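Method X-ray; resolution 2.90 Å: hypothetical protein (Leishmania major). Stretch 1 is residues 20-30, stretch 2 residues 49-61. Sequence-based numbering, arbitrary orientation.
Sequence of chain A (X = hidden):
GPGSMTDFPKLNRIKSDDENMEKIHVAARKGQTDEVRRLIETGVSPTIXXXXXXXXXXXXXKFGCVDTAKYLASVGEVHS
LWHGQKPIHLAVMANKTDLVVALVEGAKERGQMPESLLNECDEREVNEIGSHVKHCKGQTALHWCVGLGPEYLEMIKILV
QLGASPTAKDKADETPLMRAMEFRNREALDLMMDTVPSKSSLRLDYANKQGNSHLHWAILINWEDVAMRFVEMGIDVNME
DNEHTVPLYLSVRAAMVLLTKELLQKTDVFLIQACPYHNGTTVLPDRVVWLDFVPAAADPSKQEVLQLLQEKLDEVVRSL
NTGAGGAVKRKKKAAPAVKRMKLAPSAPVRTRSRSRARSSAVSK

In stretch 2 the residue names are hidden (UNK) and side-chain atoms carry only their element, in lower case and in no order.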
# COMPACT_ATOMS: atom_id res chain seq x y z
N ASN A 20 -11.42 -37.53 -9.63
CA ASN A 20 -12.45 -36.61 -9.13
C ASN A 20 -12.03 -35.15 -9.22
O ASN A 20 -12.84 -34.30 -9.58
CB ASN A 20 -12.82 -36.94 -7.68
CG ASN A 20 -13.93 -37.97 -7.58
OD1 ASN A 20 -14.92 -37.91 -8.32
ND2 ASN A 20 -13.79 -38.90 -6.65
N MSE A 21 -10.78 -34.85 -8.89
CA MSE A 21 -10.31 -33.47 -9.00
C MSE A 21 -10.34 -33.02 -10.45
O MSE A 21 -10.48 -31.84 -10.73
CB MSE A 21 -8.91 -33.30 -8.39
CG MSE A 21 -7.75 -33.86 -9.19
SE MSE A 21 -6.66 -32.49 -10.07
CE MSE A 21 -5.06 -33.56 -10.39
N GLU A 22 -10.22 -33.97 -11.37
CA GLU A 22 -10.29 -33.66 -12.79
C GLU A 22 -11.65 -33.13 -13.16
O GLU A 22 -11.75 -32.18 -13.93
CB GLU A 22 -9.97 -34.88 -13.65
CG GLU A 22 -8.48 -35.09 -13.90
CD GLU A 22 -7.79 -33.87 -14.51
OE1 GLU A 22 -6.58 -33.68 -14.23
OE2 GLU A 22 -8.43 -33.10 -15.26
N LYS A 23 -12.70 -33.74 -12.61
CA LYS A 23 -14.07 -33.33 -12.89
C LYS A 23 -14.39 -31.95 -12.33
O LYS A 23 -15.00 -31.13 -12.99
CB LYS A 23 -15.07 -34.34 -12.32
CG LYS A 23 -15.07 -35.69 -13.02
CD LYS A 23 -16.43 -36.38 -12.87
CE LYS A 23 -16.42 -37.79 -13.43
NZ LYS A 23 -15.74 -38.75 -12.52
N ILE A 24 -13.96 -31.70 -11.10
CA ILE A 24 -14.34 -30.49 -10.41
C ILE A 24 -13.64 -29.25 -11.00
O ILE A 24 -14.26 -28.20 -11.16
CB ILE A 24 -14.09 -30.64 -8.88
CG1 ILE A 24 -14.83 -29.55 -8.11
CG2 ILE A 24 -12.61 -30.63 -8.54
CD1 ILE A 24 -14.70 -29.68 -6.61
N HIS A 25 -12.37 -29.38 -11.35
CA HIS A 25 -11.61 -28.34 -12.04
C HIS A 25 -12.21 -27.99 -13.42
O HIS A 25 -12.25 -26.82 -13.82
CB HIS A 25 -10.17 -28.82 -12.26
CG HIS A 25 -9.30 -28.82 -11.03
ND1 HIS A 25 -7.97 -28.47 -11.07
CD2 HIS A 25 -9.57 -29.13 -9.74
CE1 HIS A 25 -7.45 -28.57 -9.86
NE2 HIS A 25 -8.40 -28.97 -9.03
N VAL A 26 -12.62 -29.01 -14.16
CA VAL A 26 -13.26 -28.80 -15.45
C VAL A 26 -14.52 -27.97 -15.31
O VAL A 26 -14.77 -27.05 -16.08
CB VAL A 26 -13.65 -30.14 -16.10
CG1 VAL A 26 -14.60 -29.92 -17.26
CG2 VAL A 26 -12.41 -30.89 -16.54
N ALA A 27 -15.33 -28.34 -14.33
CA ALA A 27 -16.61 -27.72 -14.09
C ALA A 27 -16.39 -26.28 -13.65
O ALA A 27 -17.10 -25.37 -14.10
CB ALA A 27 -17.35 -28.49 -13.05
N ALA A 28 -15.41 -26.07 -12.77
CA ALA A 28 -15.05 -24.72 -12.33
C ALA A 28 -14.67 -23.87 -13.54
O ALA A 28 -15.15 -22.76 -13.73
CB ALA A 28 -13.91 -24.77 -11.32
N ARG A 29 -13.83 -24.42 -14.39
CA ARG A 29 -13.41 -23.71 -15.58
C ARG A 29 -14.59 -23.27 -16.45
O ARG A 29 -14.57 -22.17 -17.01
CB ARG A 29 -12.52 -24.60 -16.40
CG ARG A 29 -11.61 -23.86 -17.30
CD ARG A 29 -11.17 -24.80 -18.38
NE ARG A 29 -12.18 -24.87 -19.41
CZ ARG A 29 -12.40 -25.92 -20.18
NH1 ARG A 29 -11.68 -27.03 -20.04
NH2 ARG A 29 -13.36 -25.87 -21.10
N LYS A 30 -15.62 -24.11 -16.56
CA LYS A 30 -16.75 -23.85 -17.45
C LYS A 30 -17.93 -23.09 -16.81
O LYS A 30 -18.94 -22.84 -17.48
CB LYS A 30 -17.23 -25.17 -18.04
CG LYS A 30 -16.15 -25.89 -18.83
CD LYS A 30 -16.52 -27.34 -19.09
CE LYS A 30 -15.56 -28.01 -20.08
NZ LYS A 30 -15.89 -27.67 -21.48
N UNK A 49 -6.17 -30.15 -5.02
CA UNK A 49 -5.17 -29.50 -5.88
C UNK A 49 -4.58 -30.43 -6.92
O UNK A 49 -4.70 -31.64 -6.82
c UNK A 49 -3.67 -29.44 -3.76
n UNK A 49 -2.52 -28.91 -1.67
c UNK A 49 -2.69 -28.56 -2.94
c UNK A 49 -4.06 -28.81 -5.08
o UNK A 49 -2.09 -27.60 -3.45
N UNK A 50 -4.00 -29.81 -7.95
CA UNK A 50 -3.30 -30.51 -9.00
C UNK A 50 -1.84 -30.23 -8.76
O UNK A 50 -1.55 -29.39 -7.93
c UNK A 50 -3.26 -28.67 -10.79
c UNK A 50 -3.78 -30.05 -10.39
o UNK A 50 -2.48 -28.03 -10.08
n UNK A 50 -3.72 -28.20 -11.94
N UNK A 51 -0.93 -30.91 -9.45
CA UNK A 51 0.50 -30.83 -9.08
C UNK A 51 1.08 -29.42 -8.93
O UNK A 51 2.10 -29.28 -8.27
n UNK A 51 1.47 -32.00 -13.81
c UNK A 51 2.36 -31.58 -14.72
c UNK A 51 1.39 -31.17 -11.47
n UNK A 51 3.63 -31.36 -14.41
n UNK A 51 1.96 -31.36 -15.96
c UNK A 51 1.78 -32.30 -12.40
c UNK A 51 1.36 -31.66 -10.03
N UNK A 52 0.44 -28.41 -9.52
CA UNK A 52 0.87 -26.99 -9.41
C UNK A 52 0.14 -26.19 -8.32
O UNK A 52 0.22 -24.96 -8.30
c UNK A 52 2.92 -27.59 -13.41
c UNK A 52 1.12 -26.97 -11.95
c UNK A 52 0.63 -26.25 -10.74
c UNK A 52 2.46 -26.92 -12.30
c UNK A 52 2.04 -28.33 -14.20
c UNK A 52 0.71 -28.38 -13.87
c UNK A 52 0.25 -27.70 -12.74
N UNK A 53 -0.57 -26.87 -7.44
CA UNK A 53 -1.35 -26.20 -6.42
C UNK A 53 -2.55 -25.41 -6.94
O UNK A 53 -3.07 -24.54 -6.24
N UNK A 54 -3.01 -25.70 -8.15
CA UNK A 54 -4.22 -25.05 -8.66
C UNK A 54 -5.46 -25.75 -8.08
O UNK A 54 -5.46 -26.97 -7.89
s UNK A 54 -5.81 -24.41 -10.83
c UNK A 54 -4.26 -25.08 -10.19
N UNK A 55 -6.48 -24.95 -7.79
CA UNK A 55 -7.74 -25.46 -7.27
C UNK A 55 -8.88 -24.86 -8.05
O UNK A 55 -8.69 -23.93 -8.84
o UNK A 55 -8.52 -23.76 -5.76
c UNK A 55 -6.75 -25.17 -4.98
c UNK A 55 -8.00 -25.09 -5.81
N UNK A 56 -10.08 -25.37 -7.80
CA UNK A 56 -11.26 -24.93 -8.52
C UNK A 56 -11.41 -23.43 -8.44
O UNK A 56 -11.73 -22.80 -9.42
c UNK A 56 -12.49 -25.60 -7.93
N UNK A 57 -11.19 -22.87 -7.27
CA UNK A 57 -11.42 -21.45 -7.09
C UNK A 57 -10.43 -20.60 -7.90
O UNK A 57 -10.82 -19.63 -8.54
c UNK A 57 -13.15 -19.40 -6.05
c UNK A 57 -11.35 -21.08 -5.61
c UNK A 57 -12.05 -19.51 -3.79
c UNK A 57 -11.85 -19.68 -5.28
N UNK A 58 -9.15 -20.96 -7.88
CA UNK A 58 -8.18 -20.31 -8.72
C UNK A 58 -8.73 -20.22 -10.15
O UNK A 58 -8.69 -19.16 -10.77
c UNK A 58 -6.02 -20.97 -7.53
c UNK A 58 -5.09 -21.62 -5.65
c UNK A 58 -5.18 -20.00 -7.12
n UNK A 58 -4.62 -20.42 -5.94
c UNK A 58 -6.87 -21.09 -8.77
n UNK A 58 -5.92 -21.98 -6.61
N UNK A 59 -9.25 -21.34 -10.64
CA UNK A 59 -9.74 -21.47 -12.03
C UNK A 59 -11.01 -20.68 -12.29
O UNK A 59 -11.19 -20.11 -13.37
c UNK A 59 -8.69 -25.13 -12.55
c UNK A 59 -8.75 -23.67 -12.99
c UNK A 59 -9.96 -22.94 -12.39
c UNK A 59 -8.78 -23.58 -14.52
N UNK A 60 -11.91 -20.66 -11.32
CA UNK A 60 -13.10 -19.84 -11.41
C UNK A 60 -12.70 -18.38 -11.55
O UNK A 60 -13.21 -17.67 -12.41
c UNK A 60 -13.95 -20.03 -10.18
N UNK A 61 -11.75 -17.93 -10.74
CA UNK A 61 -11.32 -16.54 -10.77
C UNK A 61 -10.59 -16.15 -12.04
O UNK A 61 -10.67 -15.02 -12.49
c UNK A 61 -10.44 -16.25 -9.57
s UNK A 61 -11.31 -16.54 -8.04

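Position 49 carries three carbons in a row, the third bonded to one oxygen and one nitrogen, so it is a primary amide two methylenes from the backbone: Gln49. Its CA-to-CB bond points away from stretch 1, and it is the backbone O that lies 3.9 Å from Met21 SE (Met21 is selenomethionine); an exposed polar chain suits this margin.

Position 50 has two carbons, the second with one oxygen and one nitrogen, and its CB approaches Met21 CE at 3.7 Å and His25 CE1 at 4.0 Å. This shorter amide is Asn50. Its OD1 accepts from the backbone N of position 52 at 3.0 Å and from that of position 54 at 3.1 Å, so a short side chain binds the loop together while its CB faces the helix.

Position 51 shows three carbons, a nitrogen, and a carbon bearing two more nitrogens. This guanidinium makes it Arg51, exposed and directed away, where a long charged chain is easily accommodated. Position 52 has one carbon followed by a six-carbon ring with no oxygen: Phe52, out of reach of stretch 1 and touching a crystal neighbour.

Position 53 has no side-chain atoms and is Gly53. Its phi of 68° is readily adopted by glycine, and it closes a type I turn in which its N donates to Asn50 O at 2.7 Å.

Position 54 has one carbon and one sulfur: Cys54, a small buried residue. Its SG lies 5.2 Å from the centroid of the His25 ring, in an oblique approach, and its O sits 3.2 Å from His25 CE1, at the ring edge.

Position 55 has one carbon carrying an oxygen and a carbon. This is Thr55, at the N-cap, where its OG1 accepts a weak capping bond from the N of position 57 at 3.2 Å.

Position 56 has a single side-chain carbon: Ala56. Its CB lies 3.8 Å from Ala28 CB, and its backbone O lies 3.5 Å from that same methyl; two such small side chains let the backbones come close.

Position 57 has four carbons forked at the second, hence Leu57, directed away from stretch 1 into a buried setting suited to an apolar chain. Position 58 has one carbon and a five-membered ring with two nitrogens: His58, whose ND1 accepts from Thr55 N at 3.2 Å, linking the ring to the helix start.

Position 59 again has four carbons forked at the second. Leu59 points toward stretch 1, with CD1 3.7 Å from His25 ND1 and CD2 4.0 Å from Arg29 CG. Position 60 has one carbon, Ala60, whose CA is 4.3 Å from Ala28 O. Position 61, one carbon and one sulfur, is Cys61, buried but beyond reach of stretch 1.

The helices run nearly parallel, 20° apart and 7.9 Å at closest approach. No hydrogen bond joins the stretches: packing of His25 against the loop and Leu59, and of Ala28 against Ala56, makes the contact.

Stretch 2 49-61: QNRFGCTALHLAC
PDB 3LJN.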